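Local coordinates for protein 3-oxo-glucose-6-phosphate:glutamate aminotransferase (Bacillus subtilis subsp. subtilis, PDB 4K2I) that catalyses the reversible pyridoxal phosphate-dependent transfer of an amino group from glutamate to 3-dehydro-glucose 6-phosphate, making kanosamine 6-phosphate for antibiotic biosynthesis, at residues K62-S67 / T422-D427; I131-L136 / F291-K296; D144-P149 / F194-H199. All coordinates share one frame; numbering follows the deposited sequence.

Contact 1 of 3, residues K62-S67 / T422-D427; sequences KNREIS and TLEEQD
R64 spends two nitrogens on one oxygen: E424 OE2 takes NE at 2.9 Å and NH2 at 3.1 Å, so the salt bridge is side-on and single-pronged at the acid. The oxygen lies in the guanidinium plane, yet the carboxylate is turned 76° from it and receives NE on its anti lone pair. A fold at chi2 (-86°) brings E424's acid back to the arginine, while its other oxygen, OE1, accepts from Q61 N. R64 NH2 also makes a weak bond to T422 OG1.

T422, the N-cap of the helix, forms a capping box with E425: E425 N donates to T422 OG1, and T422 N donates to E425 OE1. T422 OG1 also donates to E425 OE1, which forms a salt bridge with R76. I66 lies over one face of the R64 guanidinium with CG1, and its CD1 packs on the first helical turn, 3.4 Å from E424 CG. A water links K62 O to D427 OD2, which is also hydrogen-bonded to Y60 OH.

The contact ties residues 62-67, in the N-terminal family region and between helices 53-57 and 80-93, to the start of helix 423-438, which also packs on helix 312-329 through L423 and Q426.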
loop_
_atom_site.group_PDB
_atom_site.type_symbol
_atom_site.label_atom_id
_atom_site.label_comp_id
_atom_site.label_asym_id
_atom_site.label_seq_id
_atom_site.Cartn_x
_atom_site.Cartn_y
_atom_site.Cartn_z
ATOM N N LYS B 62 13.152 -11.465 -38.013
ATOM C CA LYS B 62 12.090 -12.265 -38.617
ATOM C C LYS B 62 12.446 -13.764 -38.634
ATOM O O LYS B 62 11.574 -14.624 -38.548
ATOM C CB LYS B 62 11.795 -11.744 -40.032
ATOM C CG LYS B 62 11.385 -12.817 -41.019
ATOM C CD LYS B 62 11.728 -12.440 -42.455
ATOM C CE LYS B 62 10.717 -11.466 -43.036
ATOM N NZ LYS B 62 11.007 -11.198 -44.470
ATOM N N ASN B 63 13.735 -14.070 -38.717
ATOM C CA ASN B 63 14.182 -15.465 -38.826
ATOM C C ASN B 63 14.423 -16.188 -37.497
ATOM O O ASN B 63 14.906 -17.319 -37.486
ATOM C CB ASN B 63 15.451 -15.556 -39.678
ATOM C CG ASN B 63 16.579 -14.687 -39.135
ATOM O OD1 ASN B 63 16.356 -13.546 -38.708
ATOM N ND2 ASN B 63 17.798 -15.217 -39.159
ATOM N N ARG B 64 14.117 -15.537 -36.380
ATOM C CA ARG B 64 14.254 -16.198 -35.084
ATOM C C ARG B 64 13.041 -17.110 -34.855
ATOM O O ARG B 64 11.895 -16.654 -34.869
ATOM C CB ARG B 64 14.402 -15.170 -33.956
ATOM C CG ARG B 64 14.645 -15.761 -32.587
ATOM C CD ARG B 64 14.851 -14.679 -31.528
ATOM N NE ARG B 64 13.643 -13.906 -31.243
ATOM C CZ ARG B 64 12.755 -14.201 -30.293
ATOM N NH1 ARG B 64 12.917 -15.276 -29.524
ATOM N NH2 ARG B 64 11.690 -13.416 -30.112
ATOM N N GLU B 65 13.293 -18.402 -34.664
ATOM C CA GLU B 65 12.205 -19.353 -34.542
ATOM C C GLU B 65 11.411 -19.110 -33.272
ATOM O O GLU B 65 11.970 -18.882 -32.207
ATOM C CB GLU B 65 12.707 -20.798 -34.583
ATOM C CG GLU B 65 11.563 -21.789 -34.767
ATOM C CD GLU B 65 12.003 -23.249 -34.708
ATOM O OE1 GLU B 65 11.416 -24.052 -35.463
ATOM O OE2 GLU B 65 12.910 -23.592 -33.903
ATOM N N ILE B 66 10.096 -19.136 -33.398
ATOM C CA ILE B 66 9.245 -18.942 -32.240
ATOM C C ILE B 66 8.266 -20.084 -32.080
ATOM O O ILE B 66 7.466 -20.353 -32.973
ATOM C CB ILE B 66 8.525 -17.610 -32.333
ATOM C CG1 ILE B 66 9.554 -16.506 -32.122
ATOM C CG2 ILE B 66 7.403 -17.501 -31.291
ATOM C CD1 ILE B 66 9.045 -15.233 -32.476
ATOM N N SER B 67 8.344 -20.755 -30.936
ATOM C CA SER B 67 7.468 -21.892 -30.646
ATOM C C SER B 67 6.384 -21.578 -29.605
ATOM O O SER B 67 5.335 -22.219 -29.590
ATOM C CB SER B 67 8.303 -23.076 -30.181
ATOM O OG SER B 67 8.954 -22.762 -28.967
ATOM N N THR B 422 8.200 -8.712 -29.141
ATOM C CA THR B 422 8.932 -8.674 -30.412
ATOM C C THR B 422 8.014 -8.745 -31.634
ATOM O O THR B 422 6.921 -9.319 -31.581
ATOM C CB THR B 422 10.023 -9.763 -30.514
ATOM O OG1 THR B 422 9.420 -11.063 -30.524
ATOM C CG2 THR B 422 11.026 -9.643 -29.352
ATOM N N LEU B 423 8.459 -8.150 -32.732
ATOM C CA LEU B 423 7.701 -8.197 -33.971
ATOM C C LEU B 423 7.633 -9.619 -34.516
ATOM O O LEU B 423 6.646 -9.992 -35.121
ATOM C CB LEU B 423 8.284 -7.239 -35.015
ATOM C CG LEU B 423 8.339 -5.775 -34.589
ATOM C CD1 LEU B 423 8.694 -4.881 -35.767
ATOM C CD2 LEU B 423 7.018 -5.327 -33.979
ATOM N N GLU B 424 8.672 -10.422 -34.301
ATOM C CA GLU B 424 8.606 -11.813 -34.758
ATOM C C GLU B 424 7.623 -12.678 -33.935
ATOM O O GLU B 424 7.014 -13.609 -34.468
ATOM C CB GLU B 424 9.995 -12.464 -34.880
ATOM C CG GLU B 424 10.798 -12.583 -33.596
ATOM C CD GLU B 424 11.608 -11.348 -33.269
ATOM O OE1 GLU B 424 11.394 -10.283 -33.902
ATOM O OE2 GLU B 424 12.469 -11.451 -32.372
ATOM N N GLU B 425 7.458 -12.385 -32.647
ATOM C CA GLU B 425 6.372 -13.029 -31.895
ATOM C C GLU B 425 5.024 -12.594 -32.457
ATOM O O GLU B 425 4.113 -13.408 -32.631
ATOM C CB GLU B 425 6.425 -12.675 -30.415
ATOM C CG GLU B 425 7.496 -13.390 -29.622
ATOM C CD GLU B 425 7.742 -12.708 -28.286
ATOM O OE1 GLU B 425 8.281 -11.576 -28.293
ATOM O OE2 GLU B 425 7.383 -13.291 -27.239
ATOM N N GLN B 426 4.906 -11.303 -32.747
ATOM C CA GLN B 426 3.668 -10.788 -33.286
ATOM C C GLN B 426 3.314 -11.457 -34.615
ATOM O O GLN B 426 2.145 -11.770 -34.852
ATOM C CB GLN B 426 3.719 -9.267 -33.440
ATOM C CG GLN B 426 2.376 -8.678 -33.832
ATOM C CD GLN B 426 2.438 -7.179 -33.993
ATOM O OE1 GLN B 426 3.342 -6.655 -34.650
ATOM N NE2 GLN B 426 1.486 -6.472 -33.378
ATOM N N ASP B 427 4.313 -11.667 -35.476
ATOM C CA ASP B 427 4.093 -12.405 -36.725
ATOM C C ASP B 427 3.412 -13.741 -36.449
ATOM O O ASP B 427 2.395 -14.080 -37.072
ATOM C CB ASP B 427 5.405 -12.639 -37.482
ATOM C CG ASP B 427 6.014 -11.351 -38.010
ATOM O OD1 ASP B 427 5.299 -10.328 -38.084
ATOM O OD2 ASP B 427 7.207 -11.362 -38.364
HETATM O O HOH W 1 8.571 -13.862 -38.512
#

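Contact 2 of 3, residues I131-L136 / F291-K296. With PMP (4'-deoxy-4'-aminopyridoxal-5'-phosphate), chain C.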
loop_
_atom_site.group_PDB
_atom_site.type_symbol
_atom_site.label_atom_id
_atom_site.label_comp_id
_atom_site.label_asym_id
_atom_site.label_seq_id
_atom_site.Cartn_x
_atom_site.Cartn_y
_atom_site.Cartn_z
ATOM N N ILE B 131 -9.424 5.841 -6.289
ATOM C CA ILE B 131 -10.860 5.882 -6.533
ATOM C C ILE B 131 -11.662 6.016 -5.238
ATOM O O ILE B 131 -12.522 6.883 -5.134
ATOM C CB ILE B 131 -11.326 4.631 -7.309
ATOM C CG1 ILE B 131 -10.471 4.455 -8.560
ATOM C CG2 ILE B 131 -12.803 4.762 -7.672
ATOM C CD1 ILE B 131 -10.750 3.191 -9.338
ATOM N N MET B 132 -11.358 5.165 -4.253
ATOM C CA MET B 132 -12.085 5.137 -2.983
ATOM C C MET B 132 -11.990 6.466 -2.240
ATOM O O MET B 132 -12.984 7.008 -1.784
ATOM C CB MET B 132 -11.562 3.995 -2.095
ATOM C CG MET B 132 -12.290 3.850 -0.765
ATOM S SD MET B 132 -11.573 2.571 0.306
ATOM C CE MET B 132 -11.229 1.282 -0.904
ATOM N N ILE B 133 -10.784 6.992 -2.131
ATOM C CA ILE B 133 -10.565 8.293 -1.512
ATOM C C ILE B 133 -11.195 9.426 -2.328
ATOM O O ILE B 133 -11.759 10.370 -1.768
ATOM C CB ILE B 133 -9.052 8.526 -1.332
ATOM C CG1 ILE B 133 -8.535 7.609 -0.220
ATOM C CG2 ILE B 133 -8.738 9.991 -1.037
ATOM C CD1 ILE B 133 -6.986 7.500 -0.170
ATOM N N GLY B 134 -11.129 9.318 -3.653
ATOM C CA GLY B 134 -11.732 10.321 -4.522
ATOM C C GLY B 134 -13.238 10.466 -4.334
ATOM O O GLY B 134 -13.757 11.579 -4.242
ATOM N N LEU B 135 -13.942 9.338 -4.288
ATOM C CA LEU B 135 -15.384 9.338 -4.047
ATOM C C LEU B 135 -15.720 9.994 -2.706
ATOM O O LEU B 135 -16.605 10.839 -2.625
ATOM C CB LEU B 135 -15.929 7.909 -4.087
ATOM C CG LEU B 135 -15.993 7.273 -5.479
ATOM C CD1 LEU B 135 -16.194 5.778 -5.372
ATOM C CD2 LEU B 135 -17.108 7.913 -6.326
ATOM N N LEU B 136 -14.984 9.622 -1.665
ATOM C CA LEU B 136 -15.211 10.173 -0.341
ATOM C C LEU B 136 -14.908 11.671 -0.278
ATOM O O LEU B 136 -15.636 12.423 0.354
ATOM C CB LEU B 136 -14.368 9.423 0.695
ATOM C CG LEU B 136 -14.796 7.971 0.915
ATOM C CD1 LEU B 136 -13.722 7.209 1.660
ATOM C CD2 LEU B 136 -16.157 7.894 1.662
ATOM N N PHE B 291 -12.423 10.396 10.004
ATOM C CA PHE B 291 -11.390 9.372 9.860
ATOM C C PHE B 291 -10.680 9.463 8.526
ATOM O O PHE B 291 -11.116 10.168 7.613
ATOM C CB PHE B 291 -11.993 7.973 9.965
ATOM C CG PHE B 291 -12.909 7.634 8.828
ATOM C CD1 PHE B 291 -12.436 6.955 7.714
ATOM C CD2 PHE B 291 -14.249 8.022 8.861
ATOM C CE1 PHE B 291 -13.276 6.656 6.661
ATOM C CE2 PHE B 291 -15.093 7.723 7.815
ATOM C CZ PHE B 291 -14.601 7.033 6.709
ATOM N N GLY B 292 -9.608 8.692 8.399
ATOM C CA GLY B 292 -8.911 8.565 7.138
ATOM C C GLY B 292 -8.171 7.246 7.070
ATOM O O GLY B 292 -8.269 6.414 7.979
ATOM N N PHE B 293 -7.418 7.060 5.995
ATOM C CA PHE B 293 -6.730 5.812 5.762
ATOM C C PHE B 293 -5.227 6.019 5.879
ATOM O O PHE B 293 -4.763 7.106 6.224
ATOM C CB PHE B 293 -7.086 5.270 4.376
ATOM C CG PHE B 293 -8.567 5.075 4.154
ATOM C CD1 PHE B 293 -9.191 3.899 4.535
ATOM C CD2 PHE B 293 -9.331 6.066 3.551
ATOM C CE1 PHE B 293 -10.562 3.713 4.329
ATOM C CE2 PHE B 293 -10.698 5.894 3.346
ATOM C CZ PHE B 293 -11.315 4.716 3.732
ATOM N N ASN B 294 -4.472 4.962 5.608
ATOM C CA ASN B 294 -3.031 5.051 5.524
ATOM C C ASN B 294 -2.691 4.708 4.095
ATOM O O ASN B 294 -2.218 3.602 3.800
ATOM C CB ASN B 294 -2.369 4.073 6.489
ATOM C CG ASN B 294 -0.870 4.263 6.564
ATOM O OD1 ASN B 294 -0.333 5.216 6.005
ATOM N ND2 ASN B 294 -0.185 3.361 7.255
ATOM N N SER B 295 -2.952 5.652 3.199
ATOM C CA SER B 295 -2.944 5.327 1.784
ATOM C C SER B 295 -2.175 6.270 0.874
ATOM O O SER B 295 -2.509 6.373 -0.300
ATOM C CB SER B 295 -4.368 5.182 1.267
ATOM O OG SER B 295 -4.990 4.065 1.869
ATOM N N LYS B 296 -1.148 6.937 1.399
ATOM C CA LYS B 296 -0.207 7.662 0.542
ATOM C C LYS B 296 0.747 6.671 -0.149
ATOM O O LYS B 296 1.018 5.595 0.378
ATOM C CB LYS B 296 0.615 8.666 1.360
ATOM C CG LYS B 296 -0.197 9.730 2.098
ATOM C CD LYS B 296 0.723 10.624 2.917
ATOM C CE LYS B 296 1.565 11.526 2.015
ATOM N NZ LYS B 296 2.696 12.164 2.750
HETATM N N1 PMP C . -1.440 0.917 15.778
HETATM C C2 PMP C . -0.372 1.518 16.423
HETATM C C2A PMP C . -0.272 1.476 17.931
HETATM C C3 PMP C . 0.621 2.162 15.664
HETATM O O3 PMP C . 1.683 2.762 16.292
HETATM C C4 PMP C . 0.529 2.192 14.278
HETATM C C4A PMP C . 1.611 2.906 13.456
HETATM N N4A PMP C . 2.186 4.052 14.167
HETATM C C5 PMP C . -0.568 1.577 13.654
HETATM C C6 PMP C . -1.540 0.949 14.419
HETATM C C5A PMP C . -0.731 1.585 12.157
HETATM O O4P PMP C . 0.299 0.865 11.528
HETATM P P PMP C . 0.716 1.192 9.998
HETATM O O1P PMP C . -0.504 1.443 9.150
HETATM O O2P PMP C . 1.562 0.039 9.465
HETATM O O3P PMP C . 1.504 2.514 10.035
#
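The F293 ring reaches helix 127-137 and is met there by three side chains. L136 CD1 comes in at the ring edge, in its plane, 3.7 Å from F293 CE2. M132 makes a Met-aromatic contact: its SD stands 4.6 Å from the F293 ring centroid, 33° off the normal, an oblique approach in which the sulfur is nearest CZ. I133 slides past the ring in the opposite direction, with CG1 4.2 Å from F293 CD2, and carries its CD1 on to S295 CB at 3.8 Å.

M132 leaves the helix with CG opposite the backbone N (chi1 -178°) and chi2 extended, and these two torsions carry SD out to F293; the bend at chi3 only turns CE. F293 has its own CG opposite the carbonyl carbon, aiming the phenyl group at the helix, whereas N294, next in the chain, points away from it.

Further out, backbone hydrogen bonds fix the 291-296 loop: F293 pairs with F274 and H277, and S295 with S125 and S275. F274 also packs on I133 and L136. The dimer interface runs through here too, since M132 and F293 each touch the other's counterpart in the second subunit.

On the side turned from the helix, N294 ND2 donates to PMP O1P at 2.7 Å with an N-H...O angle of 140°. That PMP is also hydrogen-bonded by S244, Q227 and K249 of the second subunit. Chemically, the contact is apolar on one side and phosphate-binding on the other: packing of F293 and S295 against the helix probably helps to set the position of the loop, and N294 supplies a neutral amide donor to an active site built from both chains of the homodimer.

Contact 3 of 3, residues D144-P149 / F194-H199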
loop_
_atom_site.group_PDB
_atom_site.type_symbol
_atom_site.label_atom_id
_atom_site.label_comp_id
_atom_site.label_asym_id
_atom_site.label_seq_id
_atom_site.Cartn_x
_atom_site.Cartn_y
_atom_site.Cartn_z
ATOM N N ASP B 144 -25.486 6.627 -1.688
ATOM C CA ASP B 144 -25.310 7.400 -2.925
ATOM C C ASP B 144 -25.076 6.471 -4.111
ATOM O O ASP B 144 -24.285 5.527 -4.021
ATOM C CB ASP B 144 -24.100 8.333 -2.847
ATOM C CG ASP B 144 -24.341 9.544 -1.986
ATOM O OD1 ASP B 144 -25.480 9.732 -1.502
ATOM O OD2 ASP B 144 -23.375 10.314 -1.806
ATOM N N GLU B 145 -25.742 6.755 -5.226
ATOM C CA GLU B 145 -25.582 5.946 -6.428
ATOM C C GLU B 145 -24.470 6.464 -7.365
ATOM O O GLU B 145 -24.300 7.672 -7.572
ATOM C CB GLU B 145 -26.928 5.781 -7.157
ATOM C CG GLU B 145 -27.933 4.929 -6.367
ATOM C CD GLU B 145 -29.341 4.889 -6.971
ATOM O OE1 GLU B 145 -29.595 5.533 -8.013
ATOM O OE2 GLU B 145 -30.205 4.201 -6.386
ATOM N N VAL B 146 -23.716 5.518 -7.908
ATOM C CA VAL B 146 -22.617 5.790 -8.824
ATOM C C VAL B 146 -22.856 5.033 -10.113
ATOM O O VAL B 146 -22.850 3.800 -10.121
ATOM C CB VAL B 146 -21.302 5.268 -8.238
ATOM C CG1 VAL B 146 -20.149 5.441 -9.244
ATOM C CG2 VAL B 146 -21.012 5.956 -6.922
ATOM N N ILE B 147 -23.077 5.760 -11.199
ATOM C CA ILE B 147 -23.315 5.138 -12.491
ATOM C C ILE B 147 -21.974 4.726 -13.117
ATOM O O ILE B 147 -21.037 5.518 -13.166
ATOM C CB ILE B 147 -24.118 6.096 -13.439
ATOM C CG1 ILE B 147 -25.582 6.184 -12.986
ATOM C CG2 ILE B 147 -24.058 5.602 -14.873
ATOM C CD1 ILE B 147 -26.417 7.293 -13.666
ATOM N N MET B 148 -21.886 3.489 -13.587
ATOM C CA MET B 148 -20.613 2.937 -14.060
ATOM C C MET B 148 -20.862 1.746 -14.999
ATOM O O MET B 148 -21.977 1.233 -15.055
ATOM C CB MET B 148 -19.747 2.519 -12.857
ATOM C CG MET B 148 -20.390 1.482 -11.937
ATOM S SD MET B 148 -19.368 1.038 -10.515
ATOM C CE MET B 148 -18.012 0.183 -11.304
ATOM N N PRO B 149 -19.833 1.311 -15.755
ATOM C CA PRO B 149 -20.026 0.112 -16.569
ATOM C C PRO B 149 -19.807 -1.167 -15.737
ATOM O O PRO B 149 -19.259 -1.109 -14.626
ATOM C CB PRO B 149 -18.938 0.246 -17.631
ATOM C CG PRO B 149 -17.815 0.905 -16.896
ATOM C CD PRO B 149 -18.475 1.867 -15.917
ATOM N N PHE B 194 -22.945 10.468 -8.806
ATOM C CA PHE B 194 -21.674 10.299 -9.510
ATOM C C PHE B 194 -21.812 9.575 -10.832
ATOM O O PHE B 194 -22.690 8.733 -11.020
ATOM C CB PHE B 194 -20.669 9.522 -8.643
ATOM C CG PHE B 194 -20.344 10.187 -7.341
ATOM C CD1 PHE B 194 -19.238 11.010 -7.229
ATOM C CD2 PHE B 194 -21.139 9.985 -6.226
ATOM C CE1 PHE B 194 -18.938 11.627 -6.027
ATOM C CE2 PHE B 194 -20.840 10.594 -5.020
ATOM C CZ PHE B 194 -19.741 11.418 -4.920
ATOM N N ILE B 195 -20.919 9.902 -11.748
ATOM C CA ILE B 195 -20.709 9.067 -12.914
ATOM C C ILE B 195 -19.251 8.662 -12.859
ATOM O O ILE B 195 -18.374 9.501 -12.646
ATOM C CB ILE B 195 -20.961 9.819 -14.219
ATOM C CG1 ILE B 195 -22.372 10.421 -14.231
ATOM C CG2 ILE B 195 -20.754 8.879 -15.398
ATOM C CD1 ILE B 195 -22.605 11.385 -15.392
ATOM N N LEU B 196 -18.993 7.376 -13.032
ATOM C CA LEU B 196 -17.633 6.867 -12.941
ATOM C C LEU B 196 -17.303 6.094 -14.215
ATOM O O LEU B 196 -17.467 4.884 -14.277
ATOM C CB LEU B 196 -17.490 6.014 -11.679
ATOM C CG LEU B 196 -16.332 5.041 -11.432
ATOM C CD1 LEU B 196 -15.019 5.636 -11.844
ATOM C CD2 LEU B 196 -16.293 4.606 -9.967
ATOM N N PRO B 197 -16.875 6.811 -15.258
ATOM C CA PRO B 197 -16.496 6.157 -16.511
ATOM C C PRO B 197 -15.121 5.516 -16.402
ATOM O O PRO B 197 -14.267 5.992 -15.661
ATOM C CB PRO B 197 -16.444 7.324 -17.513
ATOM C CG PRO B 197 -16.090 8.490 -16.685
ATOM C CD PRO B 197 -16.771 8.277 -15.346
ATOM N N VAL B 198 -14.909 4.459 -17.173
ATOM C CA VAL B 198 -13.642 3.746 -17.168
ATOM C C VAL B 198 -13.053 3.787 -18.563
ATOM O O VAL B 198 -13.730 3.449 -19.526
ATOM C CB VAL B 198 -13.848 2.266 -16.803
ATOM C CG1 VAL B 198 -12.506 1.521 -16.850
ATOM C CG2 VAL B 198 -14.512 2.156 -15.438
ATOM N N HIS B 199 -11.789 4.182 -18.673
ATOM C CA HIS B 199 -11.124 4.172 -19.968
ATOM C C HIS B 199 -10.503 2.802 -20.163
ATOM O O HIS B 199 -9.302 2.605 -19.966
ATOM C CB HIS B 199 -10.103 5.307 -20.066
ATOM C CG HIS B 199 -10.679 6.640 -19.700
ATOM N ND1 HIS B 199 -11.940 7.034 -20.097
ATOM C CD2 HIS B 199 -10.189 7.647 -18.940
ATOM C CE1 HIS B 199 -12.199 8.234 -19.610
ATOM N NE2 HIS B 199 -11.152 8.631 -18.908
#
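This is a parallel pairing of two neighbouring strands, 145-148 and 192-195, inside the mixed central sheet of the aminotransferase domain, continued by packing beyond the last bridge. The sheet is that of the large domain of a fold type I PLP enzyme, the class to which the DegT/DnrJ/EryC1 family belongs. V146 stands beside F194 and I147 beside I195, each pair with CA atoms 4.7 Å apart.

Three backbone bonds zip the strands together. I147 N donates to F194 O at 3.0 Å, and I147 O receives L196 N at 2.8 Å, almost in line with the carbonyl (C=O...N 175°). The bond from F194 N to E145 O is weak, at 3.3 Å. I195 CA adds a CH...O contact to I147 O.

On the face bearing V146 and F194, the valine's two methyls divide the work. CG1, opposite the backbone N (chi1 175°), rests 3.7 Å from L196 CB, while CG2 sits 4.0 Å from F194 CB and approaches the ring obliquely. D144 OD2 reaches the ring edge at F194 CE2, but its polar partners are K193, in a salt bridge, and the backbone N of N141. Beyond the last bridge, M148 CB and P149 CD both lie against L196 O, and P149 CG meets V198 CG2 at 3.8 Å. V198's side chain comes within about 4 Å of a bound PMP, so this end of the pairing borders the cofactor.

Helix 154-162 packs over one face, with V160 against V146 and L196, and T156 and E157 against M148. I195 turns to the other face, where helix 207-217 covers it with I210 and A214. Strand 166-169 extends the sheet beyond 145-148, its V166 and I168 bonded to V146, and strand 220-224 lies next to 192-195 on the far side.

Contacts 2 and 3 are neighbours within the aminotransferase family region, their centres about 17 Å apart. Helix 127-137 is followed in the chain by strand 145-148, and the two contacts touch: L135 CD2 packs 3.9 Å from F194 CD1. Together they join the central sheet to a helix and loop at the dimer interface, near the cofactor sites. Contact 1 lies on the opposite side of the chain's centre from both, about 45 Å from contact 2 and 41 Å from contact 3, centre to centre, and away from the active site. Along the chain they nest: 144-149/194-199 falls inside the span closed by 131-136/291-296, which falls inside 62-67/422-427. The outermost pairing joins the N-terminal region to the C-terminal helix.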